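Local coordinates for proteasome activator protein PA26 (Trypanosoma brucei, PDB 1YAR) that binds the end rings of the 20S proteasome as an 11S-type activator and probably opens the gate through which substrates enter, at residues A48-H53 with K199-T204; S159-K164 with L187-I192. All blocks are in the same frame, centred on the assembly; numbering follows the deposited sequence. Where two conformers were deposited one is given.

Both contacts use the long helix 183-226, which meets helix 24-57 in interaction 1 and helix 150-166 in interaction 2. Their centres lie 19 Å apart, and their nearest atoms are about 6 Å apart without touching. Each pair of helices runs antiparallel. Interaction 2 lies farther from the centre of the chain, yet all its touching residues are buried, and two neighbouring subunits pack against it, where interaction 1 meets one. Interaction 1 is only partly buried. Small alanines allow its axes to lie closer, and a glutamate chain makes the largest share of the contact. Interaction 2 rests on branched aliphatic side chains, and its carboxylates find partners largely in other subunits.

Interaction 1 (A48-H53 with K199-T204); sequences AAAEAH and KVELAT
Ala49 and Val200 form the tight apolar side of this contact. The methyl CB of Ala49 points at helix 183-226 and lies 3.7 Å from Val200 CG1. That branch is anti to the backbone N (chi1 175°). Ala49 CB also touches the stem of Glu201, 3.8 Å from its CG. With only a methyl group here, the CA atoms of Ala49 and Glu201 come within 5.9 Å. The segment axes approach to 8.8 Å and run antiparallel, at 157°. The two helices belong to the all-helical bundle of the PA28 (11S) activator family. Val200 also packs on Ile45 of helix 24-57 and Leu77 of helix 71-99, so the alanine side faces the bundle interior.

The other side is more open and polar. The Glu201 chain, extended beyond CG, lies across Ala50 and carries its carboxylate past it. Its OE2 is 3.6 Å from Ala50 CB. Its OE1 sits 3.5 Å from His53 CB and approaches the imidazole obliquely, with ring and carboxylate planes 60° apart. No hydrogen bond forms there, and buried OE1 has no partner in the model. Glu201 and His53 remain partly exposed, and His85 of a neighbouring subunit packs on Glu201.

Interaction 2 (S159-K164 with L187-I192); sequences STVEDK and LELRQI
Two methyls of Val161 each find an aliphatic partner on helix 183-226. Its CG1, anti to the backbone N (chi1 173°), lies 3.9 Å from Leu189 CD1 and equally close to Leu189 CB. The two side chains cross obliquely. Its CG2, beside the backbone N, meets Ile192 CD1 tip to tip at 3.7 Å. The first bond of the Leu189 side chain points neither at nor away from the other helix. With CG anti to the backbone N (chi1 -176°), CD1 swings in to Val161.

Two carboxylate side chains flank these methyls. Val161 CG2 is 4.2 Å from Glu188 CD, and Glu162 CG is 4.2 Å from Leu189 CD1. No hydrogen bond crosses between the segments. The contact joins two consecutive antiparallel helices of the 11S activator bundle, 150-166 and 183-226. Their segment axes come within 9.9 Å, and the nearest CA atoms are those of Val161 and Leu189, 6.4 Å apart.

Farther out, Leu185 packs on Val161, while Tyr61, Gln65 and Ala66 line Leu189. Glu188 OE1 makes a salt bridge to Arg152 of a second subunit, an arginine that also packs on Ile192. Glu162 OE1 is hydrogen-bonded to Ser182 OG of a third subunit, and its OE2 bonds to Ser184 OG of that subunit and makes a salt bridge to Arg158 of its own chain. These bonds probably favour the charged form of both glutamates. Lys164 NZ stands 5.8 Å from Glu188 OE2, too far for a salt bridge, but its charge may add to the local balance.

Interaction 1 (A48-H53 with K199-T204)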
# COMPACT_ATOMS: atom_id res chain seq x y z
N ALA O 48 -60.33 95.63 -47.48
CA ALA O 48 -60.41 96.73 -48.43
C ALA O 48 -60.38 96.21 -49.88
O ALA O 48 -61.04 96.78 -50.76
CB ALA O 48 -59.28 97.72 -48.19
N ALA O 49 -59.63 95.13 -50.13
CA ALA O 49 -59.62 94.51 -51.47
C ALA O 49 -60.97 93.89 -51.79
O ALA O 49 -61.49 94.08 -52.87
CB ALA O 49 -58.47 93.46 -51.60
N ALA O 50 -61.55 93.15 -50.84
CA ALA O 50 -62.86 92.52 -51.04
C ALA O 50 -63.95 93.57 -51.32
O ALA O 50 -64.77 93.37 -52.21
CB ALA O 50 -63.25 91.64 -49.86
N GLU O 51 -63.91 94.67 -50.58
CA GLU O 51 -64.86 95.77 -50.73
C GLU O 51 -64.79 96.32 -52.16
O GLU O 51 -65.82 96.42 -52.84
CB GLU O 51 -64.54 96.85 -49.68
CG GLU O 51 -65.14 98.23 -49.94
CD GLU O 51 -64.85 99.19 -48.79
OE1 GLU O 51 -65.73 99.31 -47.90
OE2 GLU O 51 -63.74 99.81 -48.77
N ALA O 52 -63.58 96.63 -52.62
CA ALA O 52 -63.35 97.12 -53.98
C ALA O 52 -63.82 96.08 -55.00
O ALA O 52 -64.53 96.41 -55.94
CB ALA O 52 -61.89 97.46 -54.17
N HIS O 53 -63.45 94.81 -54.78
CA HIS O 53 -63.90 93.72 -55.66
C HIS O 53 -65.42 93.71 -55.82
O HIS O 53 -65.94 93.56 -56.93
CB HIS O 53 -63.42 92.36 -55.12
CG HIS O 53 -63.57 91.25 -56.11
ND1 HIS O 53 -64.52 90.26 -55.99
CD2 HIS O 53 -62.89 90.97 -57.24
CE1 HIS O 53 -64.42 89.42 -57.00
NE2 HIS O 53 -63.44 89.83 -57.78
N LYS O 199 -56.65 89.10 -56.61
CA LYS O 199 -55.25 88.71 -56.37
C LYS O 199 -54.68 89.28 -55.07
O LYS O 199 -53.96 88.60 -54.36
CB LYS O 199 -54.38 89.11 -57.55
CG LYS O 199 -54.62 88.21 -58.72
CD LYS O 199 -53.76 88.57 -59.89
CE LYS O 199 -54.13 87.64 -61.03
NZ LYS O 199 -53.06 87.59 -62.06
N VAL O 200 -55.03 90.53 -54.75
CA VAL O 200 -54.73 91.08 -53.42
C VAL O 200 -55.41 90.27 -52.30
O VAL O 200 -54.76 89.99 -51.30
CB VAL O 200 -55.06 92.59 -53.32
CG1 VAL O 200 -54.85 93.08 -51.90
CG2 VAL O 200 -54.17 93.38 -54.29
N GLU O 201 -56.68 89.89 -52.47
CA GLU O 201 -57.36 89.07 -51.45
C GLU O 201 -56.65 87.72 -51.23
O GLU O 201 -56.46 87.29 -50.10
CB GLU O 201 -58.82 88.76 -51.81
CG GLU O 201 -59.77 89.95 -51.90
CD GLU O 201 -61.16 89.51 -52.34
OE1 GLU O 201 -61.57 89.85 -53.48
OE2 GLU O 201 -61.84 88.80 -51.56
N LEU O 202 -56.29 87.06 -52.33
CA LEU O 202 -55.59 85.78 -52.29
C LEU O 202 -54.18 85.92 -51.75
O LEU O 202 -53.76 85.13 -50.90
CB LEU O 202 -55.54 85.16 -53.68
CG LEU O 202 -56.88 84.90 -54.39
CD1 LEU O 202 -56.59 84.49 -55.83
CD2 LEU O 202 -57.75 83.87 -53.67
N ALA O 203 -53.43 86.91 -52.26
CA ALA O 203 -52.05 87.13 -51.80
C ALA O 203 -51.98 87.47 -50.31
O ALA O 203 -51.07 86.99 -49.63
CB ALA O 203 -51.37 88.19 -52.63
N THR O 204 -52.90 88.29 -49.80
CA THR O 204 -52.90 88.59 -48.35
C THR O 204 -53.11 87.35 -47.50
O THR O 204 -52.42 87.18 -46.48
CB THR O 204 -53.94 89.67 -47.93
OG1 THR O 204 -55.22 89.35 -48.47
CG2 THR O 204 -53.57 91.05 -48.52

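Interaction 2 (S159-K164 with L187-I192)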
# COMPACT_ATOMS: atom_id res chain seq x y z
N SER O 159 -53.25 99.85 -68.95
CA SER O 159 -52.83 100.83 -69.96
C SER O 159 -52.81 100.28 -71.39
O SER O 159 -53.07 101.02 -72.34
CB SER O 159 -51.48 101.45 -69.60
OG SER O 159 -50.42 100.53 -69.79
N THR O 160 -52.50 98.99 -71.54
CA THR O 160 -52.58 98.29 -72.82
C THR O 160 -54.02 98.24 -73.33
O THR O 160 -54.28 98.59 -74.48
CB THR O 160 -52.02 96.84 -72.69
OG1 THR O 160 -50.67 96.90 -72.23
CG2 THR O 160 -51.91 96.16 -74.06
N VAL O 161 -54.94 97.86 -72.45
CA VAL O 161 -56.35 97.78 -72.79
C VAL O 161 -56.96 99.18 -73.00
O VAL O 161 -57.71 99.39 -73.95
CB VAL O 161 -57.13 96.92 -71.75
CG1 VAL O 161 -58.65 96.96 -71.98
CG2 VAL O 161 -56.63 95.47 -71.81
N GLU O 162 -56.60 100.13 -72.15
CA GLU O 162 -57.07 101.52 -72.32
C GLU O 162 -56.73 102.04 -73.71
O GLU O 162 -57.62 102.56 -74.41
CB GLU O 162 -56.50 102.42 -71.23
CG GLU O 162 -57.14 102.21 -69.87
CD GLU O 162 -56.34 102.83 -68.73
OE1 GLU O 162 -55.35 103.54 -69.02
OE2 GLU O 162 -56.69 102.60 -67.55
N ASP O 163 -55.47 101.88 -74.12
CA ASP O 163 -54.99 102.37 -75.42
C ASP O 163 -55.77 101.78 -76.58
O ASP O 163 -56.08 102.49 -77.55
CB ASP O 163 -53.51 102.06 -75.63
CG ASP O 163 -52.61 103.23 -75.29
OD1 ASP O 163 -53.13 104.36 -75.14
OD2 ASP O 163 -51.36 103.11 -75.16
N LYS O 164 -56.08 100.48 -76.49
CA LYS O 164 -56.83 99.82 -77.55
C LYS O 164 -58.27 100.29 -77.59
O LYS O 164 -58.84 100.46 -78.68
CB LYS O 164 -56.79 98.30 -77.38
CG LYS O 164 -55.49 97.66 -77.81
CD LYS O 164 -55.63 96.15 -77.81
CE LYS O 164 -54.44 95.48 -77.18
NZ LYS O 164 -54.83 94.07 -76.80
N LEU O 187 -64.96 94.05 -71.66
CA LEU O 187 -65.13 93.22 -70.47
C LEU O 187 -63.78 92.86 -69.84
O LEU O 187 -63.69 92.69 -68.63
CB LEU O 187 -65.91 91.95 -70.82
CG LEU O 187 -67.40 92.14 -71.12
CD1 LEU O 187 -67.98 90.87 -71.64
CD2 LEU O 187 -68.18 92.63 -69.88
N GLU O 188 -62.73 92.75 -70.65
CA GLU O 188 -61.39 92.49 -70.09
C GLU O 188 -60.90 93.65 -69.19
O GLU O 188 -60.17 93.42 -68.21
CB GLU O 188 -60.38 92.17 -71.19
CG GLU O 188 -59.08 91.63 -70.62
CD GLU O 188 -57.98 91.48 -71.65
OE1 GLU O 188 -56.83 91.27 -71.23
OE2 GLU O 188 -58.28 91.58 -72.87
N LEU O 189 -61.32 94.88 -69.50
CA LEU O 189 -60.96 96.05 -68.69
C LEU O 189 -61.53 95.91 -67.29
O LEU O 189 -60.82 96.13 -66.29
CB LEU O 189 -61.48 97.35 -69.32
CG LEU O 189 -61.10 98.67 -68.64
CD1 LEU O 189 -59.61 98.94 -68.81
CD2 LEU O 189 -61.96 99.84 -69.21
N ARG O 190 -62.80 95.53 -67.22
CA ARG O 190 -63.46 95.25 -65.96
C ARG O 190 -62.79 94.07 -65.27
O ARG O 190 -62.67 94.06 -64.04
CB ARG O 190 -64.94 94.96 -66.21
CG ARG O 190 -65.75 94.69 -64.99
CD ARG O 190 -67.22 94.57 -65.30
NE ARG O 190 -67.96 94.00 -64.19
CZ ARG O 190 -68.14 92.70 -64.00
NH1 ARG O 190 -67.64 91.83 -64.87
NH2 ARG O 190 -68.84 92.27 -62.96
N GLN O 191 -62.36 93.07 -66.06
CA GLN O 191 -61.80 91.84 -65.49
C GLN O 191 -60.44 92.11 -64.87
O GLN O 191 -60.09 91.49 -63.85
CB GLN O 191 -61.72 90.71 -66.51
CG GLN O 191 -61.73 89.29 -65.82
CD GLN O 191 -62.95 89.09 -64.91
OE1 GLN O 191 -64.09 89.31 -65.33
NE2 GLN O 191 -62.70 88.66 -63.68
N ILE O 192 -59.67 92.99 -65.50
CA ILE O 192 -58.40 93.42 -64.93
C ILE O 192 -58.64 94.09 -63.57
O ILE O 192 -57.98 93.74 -62.59
CB ILE O 192 -57.63 94.35 -65.91
CG1 ILE O 192 -57.04 93.54 -67.06
CG2 ILE O 192 -56.50 95.11 -65.17
CD1 ILE O 192 -56.67 94.38 -68.27